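Long-range contacts in diphthine synthase (PDB 3I4T), which probably catalyses S-adenosylmethionine-dependent methylation steps in the biosynthesis of diphthamide on elongation factor 2: residues 41-52 with 66-77; 102-110 with 128-136. All blocks are in the same frame, centred on the assembly; numbering follows the deposited sequence.

Contact 1: 41-52 with 66-77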
loop_
_atom_site.group_PDB
_atom_site.type_symbol
_atom_site.label_atom_id
_atom_site.label_comp_id
_atom_site.label_asym_id
_atom_site.label_seq_id
_atom_site.Cartn_x
_atom_site.Cartn_y
_atom_site.Cartn_z
ATOM N N LEU A 41 -3.266 -1.983 18.801
ATOM C CA LEU A 41 -4.078 -2.328 19.966
ATOM C C LEU A 41 -3.424 -1.879 21.273
ATOM O O LEU A 41 -4.116 -1.451 22.199
ATOM C CB LEU A 41 -4.381 -3.835 20.004
ATOM C CG LEU A 41 -5.388 -4.331 21.055
ATOM C CD1 LEU A 41 -6.657 -3.494 21.050
ATOM C CD2 LEU A 41 -5.720 -5.830 20.894
ATOM N N GLU A 42 -2.096 -1.963 21.340
ATOM C CA GLU A 42 -1.361 -1.531 22.532
ATOM C C GLU A 42 -1.411 -0.026 22.744
ATOM O O GLU A 42 -1.561 0.434 23.879
ATOM C CB GLU A 42 0.086 -2.021 22.515
ATOM C CG GLU A 42 0.254 -3.459 22.970
ATOM C CD GLU A 42 1.715 -3.901 23.058
ATOM O OE1 GLU A 42 2.606 -3.051 23.304
ATOM O OE2 GLU A 42 1.969 -5.118 22.893
ATOM N N ALA A 43 -1.300 0.739 21.658
ATOM C CA ALA A 43 -1.365 2.199 21.755
ATOM C C ALA A 43 -2.764 2.629 22.167
ATOM O O ALA A 43 -2.931 3.481 23.048
ATOM C CB ALA A 43 -0.977 2.845 20.457
ATOM N N VAL A 44 -3.769 2.031 21.532
ATOM C CA VAL A 44 -5.143 2.281 21.920
ATOM C C VAL A 44 -5.267 2.151 23.435
ATOM O O VAL A 44 -5.765 3.051 24.104
ATOM C CB VAL A 44 -6.125 1.306 21.228
ATOM C CG1 VAL A 44 -7.496 1.335 21.917
ATOM C CG2 VAL A 44 -6.256 1.634 19.750
ATOM N N LYS A 45 -4.773 1.035 23.960
ATOM C CA LYS A 45 -4.918 0.705 25.367
ATOM C C LYS A 45 -4.113 1.618 26.295
ATOM O O LYS A 45 -4.490 1.804 27.453
ATOM C CB LYS A 45 -4.576 -0.773 25.615
ATOM C CG LYS A 45 -5.639 -1.747 25.095
ATOM C CD LYS A 45 -5.404 -3.173 25.603
ATOM C CE LYS A 45 -6.603 -4.083 25.308
ATOM N NZ LYS A 45 -6.351 -5.484 25.750
ATOM N N SER A 46 -3.021 2.188 25.786
ATOM C CA SER A 46 -2.185 3.088 26.575
ATOM C C SER A 46 -2.725 4.523 26.569
ATOM O O SER A 46 -2.376 5.328 27.441
ATOM C CB SER A 46 -0.722 3.049 26.094
ATOM O OG SER A 46 -0.498 3.898 24.968
ATOM N N CYS A 47 -3.577 4.838 25.597
ATOM C CA CYS A 47 -4.063 6.204 25.412
ATOM C C CYS A 47 -5.176 6.566 26.373
ATOM O O CYS A 47 -5.952 5.706 26.785
ATOM C CB CYS A 47 -4.542 6.424 23.976
ATOM S SG CYS A 47 -3.215 6.845 22.847
ATOM N N ASP A 48 -5.263 7.848 26.710
ATOM C CA ASP A 48 -6.307 8.325 27.603
ATOM C C ASP A 48 -7.608 8.558 26.839
ATOM O O ASP A 48 -8.696 8.408 27.399
ATOM C CB ASP A 48 -5.865 9.603 28.325
ATOM C CG ASP A 48 -4.462 9.493 28.904
ATOM O OD1 ASP A 48 -3.604 10.328 28.534
ATOM O OD2 ASP A 48 -4.211 8.568 29.713
ATOM N N LEU A 49 -7.494 8.927 25.566
ATOM C CA LEU A 49 -8.667 9.195 24.737
ATOM C C LEU A 49 -8.499 8.546 23.377
ATOM O O LEU A 49 -7.411 8.575 22.799
ATOM C CB LEU A 49 -8.891 10.702 24.574
ATOM C CG LEU A 49 -9.272 11.538 25.805
ATOM C CD1 LEU A 49 -8.881 12.983 25.585
ATOM C CD2 LEU A 49 -10.764 11.440 26.175
ATOM N N VAL A 50 -9.578 7.959 22.869
ATOM C CA VAL A 50 -9.531 7.245 21.601
ATOM C C VAL A 50 -10.623 7.742 20.662
ATOM O O VAL A 50 -11.810 7.621 20.951
ATOM C CB VAL A 50 -9.661 5.716 21.800
ATOM C CG1 VAL A 50 -9.483 4.986 20.465
ATOM C CG2 VAL A 50 -8.651 5.217 22.820
ATOM N N PHE A 51 -10.218 8.303 19.536
ATOM C CA PHE A 51 -11.168 8.825 18.572
ATOM C C PHE A 51 -11.220 7.947 17.340
ATOM O O PHE A 51 -10.203 7.396 16.904
ATOM C CB PHE A 51 -10.804 10.243 18.151
ATOM C CG PHE A 51 -10.917 11.257 19.249
ATOM C CD1 PHE A 51 -12.037 12.077 19.338
ATOM C CD2 PHE A 51 -9.894 11.408 20.188
ATOM C CE1 PHE A 51 -12.144 13.034 20.357
ATOM C CE2 PHE A 51 -9.983 12.353 21.205
ATOM C CZ PHE A 51 -11.110 13.172 21.291
ATOM N N LEU A 52 -12.424 7.817 16.794
ATOM C CA LEU A 52 -12.625 7.204 15.498
ATOM C C LEU A 52 -13.029 8.262 14.500
ATOM O O LEU A 52 -13.962 9.033 14.740
ATOM C CB LEU A 52 -13.729 6.158 15.559
ATOM C CG LEU A 52 -13.421 4.760 16.080
ATOM C CD1 LEU A 52 -14.724 4.016 16.248
ATOM C CD2 LEU A 52 -12.521 3.996 15.134
ATOM N N LEU A 66 -16.633 -3.368 19.682
ATOM C CA LEU A 66 -15.326 -2.757 19.530
ATOM C C LEU A 66 -14.792 -2.211 20.856
ATOM O O LEU A 66 -13.611 -2.384 21.177
ATOM C CB LEU A 66 -15.417 -1.639 18.492
ATOM C CG LEU A 66 -14.172 -0.879 18.060
ATOM C CD1 LEU A 66 -13.235 -1.802 17.306
ATOM C CD2 LEU A 66 -14.597 0.284 17.191
ATOM N N GLU A 67 -15.667 -1.565 21.622
ATOM C CA GLU A 67 -15.264 -0.958 22.887
ATOM C C GLU A 67 -14.792 -1.984 23.911
ATOM O O GLU A 67 -13.762 -1.777 24.563
ATOM C CB GLU A 67 -16.359 -0.052 23.450
ATOM C CG GLU A 67 -16.357 1.339 22.812
ATOM C CD GLU A 67 -17.468 2.259 23.315
ATOM O OE1 GLU A 67 -18.476 1.753 23.863
ATOM O OE2 GLU A 67 -17.337 3.495 23.149
ATOM N N GLU A 68 -15.515 -3.099 24.031
ATOM C CA GLU A 68 -15.102 -4.148 24.961
ATOM C C GLU A 68 -14.047 -5.092 24.369
ATOM O O GLU A 68 -13.475 -5.926 25.073
ATOM C CB GLU A 68 -16.303 -4.896 25.569
ATOM C CG GLU A 68 -17.013 -5.902 24.672
ATOM C CD GLU A 68 -17.872 -6.869 25.482
ATOM O OE1 GLU A 68 -18.280 -6.503 26.612
ATOM O OE2 GLU A 68 -18.131 -7.995 24.990
ATOM N N PHE A 69 -13.788 -4.940 23.074
ATOM C CA PHE A 69 -12.601 -5.521 22.457
ATOM C C PHE A 69 -11.366 -4.706 22.866
ATOM O O PHE A 69 -10.294 -5.265 23.081
ATOM C CB PHE A 69 -12.760 -5.564 20.935
ATOM C CG PHE A 69 -11.570 -6.126 20.211
ATOM C CD1 PHE A 69 -11.350 -7.498 20.164
ATOM C CD2 PHE A 69 -10.680 -5.283 19.558
ATOM C CE1 PHE A 69 -10.244 -8.020 19.486
ATOM C CE2 PHE A 69 -9.581 -5.790 18.884
ATOM C CZ PHE A 69 -9.359 -7.163 18.850
ATOM N N TYR A 70 -11.524 -3.389 22.977
ATOM C CA TYR A 70 -10.434 -2.528 23.451
ATOM C C TYR A 70 -10.370 -2.402 24.979
ATOM O O TYR A 70 -9.328 -2.039 25.520
ATOM C CB TYR A 70 -10.531 -1.110 22.863
ATOM C CG TYR A 70 -10.425 -0.984 21.360
ATOM C CD1 TYR A 70 -9.767 -1.949 20.587
ATOM C CD2 TYR A 70 -10.953 0.130 20.711
ATOM C CE1 TYR A 70 -9.666 -1.820 19.209
ATOM C CE2 TYR A 70 -10.857 0.271 19.331
ATOM C CZ TYR A 70 -10.209 -0.706 18.585
ATOM O OH TYR A 70 -10.117 -0.560 17.218
ATOM N N GLY A 71 -11.487 -2.674 25.660
ATOM C CA GLY A 71 -11.625 -2.391 27.090
ATOM C C GLY A 71 -11.684 -0.900 27.419
ATOM O O GLY A 71 -11.425 -0.503 28.556
ATOM N N LYS A 72 -12.043 -0.079 26.428
ATOM C CA LYS A 72 -12.058 1.379 26.560
ATOM C C LYS A 72 -13.269 1.974 25.865
ATOM O O LYS A 72 -13.812 1.371 24.947
ATOM C CB LYS A 72 -10.809 1.986 25.912
ATOM C CG LYS A 72 -9.592 2.102 26.818
ATOM C CD LYS A 72 -8.641 3.160 26.290
ATOM C CE LYS A 72 -7.296 3.070 26.967
ATOM N NZ LYS A 72 -7.300 3.513 28.386
ATOM N N LYS A 73 -13.677 3.169 26.290
ATOM C CA LYS A 73 -14.693 3.925 25.567
ATOM C C LYS A 73 -14.050 4.634 24.389
ATOM O O LYS A 73 -12.922 5.116 24.482
ATOM C CB LYS A 73 -15.415 4.938 26.469
ATOM C CG LYS A 73 -16.486 4.344 27.408
ATOM C CD LYS A 73 -17.102 3.050 26.867
ATOM C CE LYS A 73 -18.540 2.833 27.336
ATOM N NZ LYS A 73 -19.536 3.381 26.357
ATOM N N VAL A 74 -14.786 4.696 23.287
ATOM C CA VAL A 74 -14.305 5.273 22.038
ATOM C C VAL A 74 -15.183 6.463 21.642
ATOM O O VAL A 74 -16.396 6.438 21.850
ATOM C CB VAL A 74 -14.280 4.178 20.927
ATOM C CG1 VAL A 74 -14.641 4.733 19.567
ATOM C CG2 VAL A 74 -12.928 3.477 20.900
ATOM N N ILE A 75 -14.574 7.505 21.081
ATOM C CA ILE A 75 -15.339 8.669 20.632
ATOM C C ILE A 75 -15.435 8.755 19.107
ATOM O O ILE A 75 -14.426 8.766 18.409
ATOM C CB ILE A 75 -14.791 9.986 21.228
ATOM C CG1 ILE A 75 -14.935 9.973 22.755
ATOM C CG2 ILE A 75 -15.519 11.189 20.635
ATOM C CD1 ILE A 75 -13.985 10.895 23.482
ATOM N N ILE A 76 -16.666 8.790 18.609
ATOM C CA ILE A 76 -16.948 9.072 17.203
ATOM C C ILE A 76 -16.998 10.588 16.979
ATOM O O ILE A 76 -17.638 11.316 17.750
ATOM C CB ILE A 76 -18.271 8.402 16.766
ATOM C CG1 ILE A 76 -18.021 6.934 16.425
ATOM C CG2 ILE A 76 -18.916 9.133 15.576
ATOM C CD1 ILE A 76 -19.232 6.039 16.630
ATOM N N GLY A 77 -16.316 11.054 15.931
ATOM C CA GLY A 77 -16.257 12.488 15.606
ATOM C C GLY A 77 -17.162 12.880 14.450
ATOM O O GLY A 77 -17.488 12.051 13.598
HETATM O O HOH W 1 -11.866 7.512 24.432
#

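Contact 2: 102-110 with 128-136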
loop_
_atom_site.group_PDB
_atom_site.type_symbol
_atom_site.label_atom_id
_atom_site.label_comp_id
_atom_site.label_asym_id
_atom_site.label_seq_id
_atom_site.Cartn_x
_atom_site.Cartn_y
_atom_site.Cartn_z
ATOM N N VAL A 102 -8.224 5.316 12.054
ATOM C CA VAL A 102 -8.661 5.552 10.676
ATOM C C VAL A 102 -8.750 4.227 9.939
ATOM O O VAL A 102 -7.974 3.319 10.223
ATOM C CB VAL A 102 -7.713 6.530 9.914
ATOM C CG1 VAL A 102 -7.560 7.836 10.663
ATOM C CG2 VAL A 102 -6.341 5.915 9.675
ATOM N N VAL A 103 -9.706 4.118 9.017
ATOM C CA VAL A 103 -9.859 2.932 8.160
ATOM C C VAL A 103 -8.662 2.808 7.229
ATOM O O VAL A 103 -8.249 3.787 6.618
ATOM C CB VAL A 103 -11.146 3.008 7.285
ATOM C CG1 VAL A 103 -11.289 1.763 6.383
ATOM C CG2 VAL A 103 -12.358 3.140 8.153
ATOM N N GLY A 104 -8.105 1.605 7.135
ATOM C CA GLY A 104 -6.983 1.354 6.240
ATOM C C GLY A 104 -5.621 1.722 6.797
ATOM O O GLY A 104 -5.208 1.229 7.848
ATOM N N ASP A 105 -4.916 2.568 6.052
ATOM C CA ASP A 105 -3.577 3.058 6.415
ATOM C C ASP A 105 -3.623 4.590 6.487
ATOM O O ASP A 105 -4.348 5.241 5.738
ATOM C CB ASP A 105 -2.538 2.596 5.384
ATOM C CG ASP A 105 -1.109 3.010 5.740
ATOM O OD1 ASP A 105 -0.692 2.778 6.899
ATOM O OD2 ASP A 105 -0.395 3.546 4.844
ATOM N N VAL A 106 -2.858 5.148 7.412
ATOM C CA VAL A 106 -2.820 6.584 7.621
ATOM C C VAL A 106 -2.473 7.339 6.331
ATOM O O VAL A 106 -3.189 8.263 5.921
ATOM C CB VAL A 106 -1.782 6.928 8.695
ATOM C CG1 VAL A 106 -1.854 8.405 9.051
ATOM C CG2 VAL A 106 -1.989 6.053 9.911
ATOM N N TYR A 107 -1.357 6.934 5.725
ATOM C CA TYR A 107 -0.852 7.539 4.500
ATOM C C TYR A 107 -1.574 6.955 3.305
ATOM O O TYR A 107 -1.876 7.683 2.351
ATOM C CB TYR A 107 0.649 7.302 4.350
ATOM C CG TYR A 107 1.476 7.889 5.456
ATOM C CD1 TYR A 107 1.530 9.266 5.656
ATOM C CD2 TYR A 107 2.208 7.068 6.309
ATOM C CE1 TYR A 107 2.295 9.810 6.673
ATOM C CE2 TYR A 107 2.977 7.601 7.332
ATOM C CZ TYR A 107 3.017 8.973 7.510
ATOM O OH TYR A 107 3.789 9.514 8.525
ATOM N N GLY A 108 -1.837 5.644 3.364
ATOM C CA GLY A 108 -2.603 4.927 2.340
ATOM C C GLY A 108 -3.892 5.651 1.977
ATOM O O GLY A 108 -4.258 5.730 0.798
ATOM N N ALA A 109 -4.563 6.198 2.991
ATOM C CA ALA A 109 -5.783 6.985 2.803
ATOM C C ALA A 109 -5.491 8.382 2.249
ATOM O O ALA A 109 -6.208 8.863 1.364
ATOM C CB ALA A 109 -6.558 7.079 4.109
ATOM N N THR A 110 -4.444 9.023 2.780
ATOM C CA THR A 110 -3.978 10.352 2.328
ATOM C C THR A 110 -4.939 11.508 2.651
ATOM O O THR A 110 -4.628 12.679 2.396
ATOM C CB THR A 110 -3.603 10.363 0.808
ATOM N N VAL A 128 2.675 7.487 13.936
ATOM C CA VAL A 128 1.878 6.764 12.951
ATOM C C VAL A 128 2.043 5.265 13.152
ATOM O O VAL A 128 3.153 4.787 13.291
ATOM C CB VAL A 128 2.286 7.168 11.509
ATOM C CG1 VAL A 128 1.473 6.402 10.460
ATOM C CG2 VAL A 128 2.105 8.678 11.311
ATOM N N ILE A 129 0.931 4.535 13.206
ATOM C CA ILE A 129 0.962 3.081 13.197
ATOM C C ILE A 129 0.308 2.599 11.891
ATOM O O ILE A 129 -0.855 2.911 11.605
ATOM C CB ILE A 129 0.324 2.483 14.490
ATOM C CG1 ILE A 129 1.207 2.821 15.712
ATOM C CG2 ILE A 129 0.154 0.972 14.372
ATOM C CD1 ILE A 129 0.514 2.793 17.059
ATOM N N HIS A 130 1.087 1.868 11.093
ATOM C CA HIS A 130 0.721 1.480 9.733
ATOM C C HIS A 130 -0.115 0.200 9.714
ATOM O O HIS A 130 0.004 -0.644 10.617
ATOM C CB HIS A 130 1.986 1.274 8.881
ATOM C CG HIS A 130 2.803 2.518 8.690
ATOM N ND1 HIS A 130 3.886 2.828 9.487
ATOM C CD2 HIS A 130 2.677 3.544 7.813
ATOM C CE1 HIS A 130 4.394 3.988 9.106
ATOM N NE2 HIS A 130 3.676 4.448 8.099
ATOM N N ASN A 131 -0.930 0.053 8.663
ATOM C CA ASN A 131 -1.756 -1.130 8.434
ATOM C C ASN A 131 -2.036 -1.311 6.926
ATOM O O ASN A 131 -1.476 -0.591 6.099
ATOM C CB ASN A 131 -3.068 -1.001 9.222
ATOM C CG ASN A 131 -3.655 -2.353 9.642
ATOM O OD1 ASN A 131 -3.574 -3.341 8.908
ATOM N ND2 ASN A 131 -4.272 -2.385 10.816
ATOM N N ALA A 132 -2.888 -2.276 6.573
ATOM C CA ALA A 132 -3.227 -2.538 5.177
ATOM C C ALA A 132 -3.935 -1.338 4.554
ATOM O O ALA A 132 -4.552 -0.539 5.240
ATOM C CB ALA A 132 -4.066 -3.813 5.038
ATOM N N SER A 133 -3.811 -1.210 3.245
ATOM C CA SER A 133 -4.375 -0.103 2.509
ATOM C C SER A 133 -5.039 -0.668 1.270
ATOM O O SER A 133 -4.578 -1.674 0.717
ATOM C CB SER A 133 -3.257 0.862 2.110
ATOM O OG SER A 133 -3.582 1.606 0.951
ATOM N N ILE A 134 -6.093 0.000 0.811
ATOM C CA ILE A 134 -6.778 -0.398 -0.414
ATOM C C ILE A 134 -5.784 -0.410 -1.577
ATOM O O ILE A 134 -5.884 -1.235 -2.483
ATOM C CB ILE A 134 -8.063 0.469 -0.697
ATOM C CG1 ILE A 134 -8.940 -0.190 -1.760
ATOM C CG2 ILE A 134 -7.726 1.907 -1.107
ATOM C CD1 ILE A 134 -9.870 -1.247 -1.193
ATOM N N MET A 135 -4.795 0.474 -1.510
ATOM C CA MET A 135 -3.781 0.588 -2.551
ATOM C C MET A 135 -2.895 -0.654 -2.750
ATOM O O MET A 135 -2.534 -0.972 -3.876
ATOM C CB MET A 135 -2.935 1.824 -2.311
ATOM C CG MET A 135 -2.920 2.765 -3.509
ATOM S SD MET A 135 -3.130 4.489 -3.003
ATOM C CE MET A 135 -4.733 4.412 -2.184
ATOM N N ASN A 136 -2.544 -1.357 -1.675
ATOM C CA ASN A 136 -1.873 -2.641 -1.835
ATOM C C ASN A 136 -2.872 -3.796 -1.999
ATOM O O ASN A 136 -2.683 -4.686 -2.843
ATOM C CB ASN A 136 -0.805 -2.912 -0.744
ATOM C CG ASN A 136 -1.241 -2.493 0.662
ATOM O OD1 ASN A 136 -1.358 -1.304 0.953
ATOM N ND2 ASN A 136 -1.458 -3.471 1.549
#

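Contact 1: 41-52 with 66-77
The pairing of F51 and L52 with I75 and I76 completes a parallel beta-alpha-beta unit, in which strand 49-52 leads through helix 63-70 to strand 75-76, an outermost strand of its sheet. I75 makes two nearly straight bonds to its neighbour: its N donates to V50 O at 2.8 Å (172° at the hydrogen), and its O accepts from L52 N at 2.7 Å. G77 N adds a weak bond to L52 O. Just ahead of these, a water molecule joins the backbones, taking the N-H of V50 and donating to K73 O.

F51 and I75 lie side by side on one face of the sheet, F51 CD1 3.8 Å from I75 CG2. On the other face L52 CD1 presses on V74 CG1 at 3.4 Å and meets CD2 of L66, from helix 63-70, tip to tip. Farther along, V44 CG1 sits over one face of the Y70 ring in a CH-pi contact, 4.1 Å from its centroid; L66 O stands over the opposite face, near the rim, and V74 CG2 lies at the ring edge. L41 CD1 approaches the same ring at Y70 CD1 (3.5 Å).

K72 crosses V50 and bends at its last torsion (chi4 -71°), bringing NZ to 3.0 Å from C47 O, near the end of helix 38-46, where a positive charge would be favoured by the helix dipole. E67 ties helix 63-70 to the residues leading into strand 75-76, accepting from V74 N through OE2 and forming a salt bridge with K73 through OE1. With helix segments 41-46 and 66-70 at 88°, this is a beta-alpha-beta crossover at the edge of a parallel alpha/beta sheet.

Contact 2: 102-110 with 128-136
The backbones pass closely, with G104 CA 4.8 Å from S133 CA and D105 beside N131, yet share no direct hydrogen bond; the polar link comes instead from the D105 side chain. G104 adopts a positive phi (83°) at which a CB would collide with the preceding carbonyl, and the chain turns there into helix 106-109.

With CG anti to the backbone N (chi1 -177°), the D105 carboxylate extends toward segment 128-136. OD1 accepts from N131 N at 3.3 Å, while OD2 caps the helix by accepting from G108 N at 2.9 Å; the two donors lie well out of the carboxylate plane, on opposite sides of it. OD2 also receives ND2 of N136 from the second subunit. The same OD1 lies at the edge of the H130 ring, 3.6 Å from H130 CD2.

H130 meets Y107 rim to rim, the ring planes inclined by 32°: H130 NE2 reaches the Y107 edge, 3.3 Å from Y107 CE2, and neither ring covers the other. V128 touches both side chains through different branches. CG1 lies over one face of the imidazole, toward its rim, and touches V106 CG2 at 3.5 Å, whereas CG2 comes to 3.4 Å from the Y107 OH. F116, on helix 113-122, packs its ring against Y107.

At the far end S133 is the N-cap of helix 134-137, its OG accepting from M135 N. That hydroxyl lies against G108 CA, where the absence of a side chain lets it come close to helix 106-109, and M135 CE rests against G108 O. One buried carboxylate thus takes N-H groups from its own helix, from N131 and from N136 of the second subunit.

In the fold
Contact 1 closes before contact 2 opens along the chain, and their centres lie 18 Å apart. Both reach the parallel five-stranded sheet, ordered 75-76, 49-52, 97-102, 22-27, 126-129: contact 1 pairs the two strands at one edge, while contact 2 lies at and just beyond the C-terminal ends of strands 97-102 and 126-129, the latter at the opposite edge. Helix 38-46 bridges them, A43 CB touching I129 CD1 at 3.7 Å. Both also touch the second subunit. The sheet belongs to a tetrapyrrole methylase family domain; in relatives the loops after such strands line the S-adenosylmethionine cleft, so contact 2 probably borders that site, with contact 1 more peripheral.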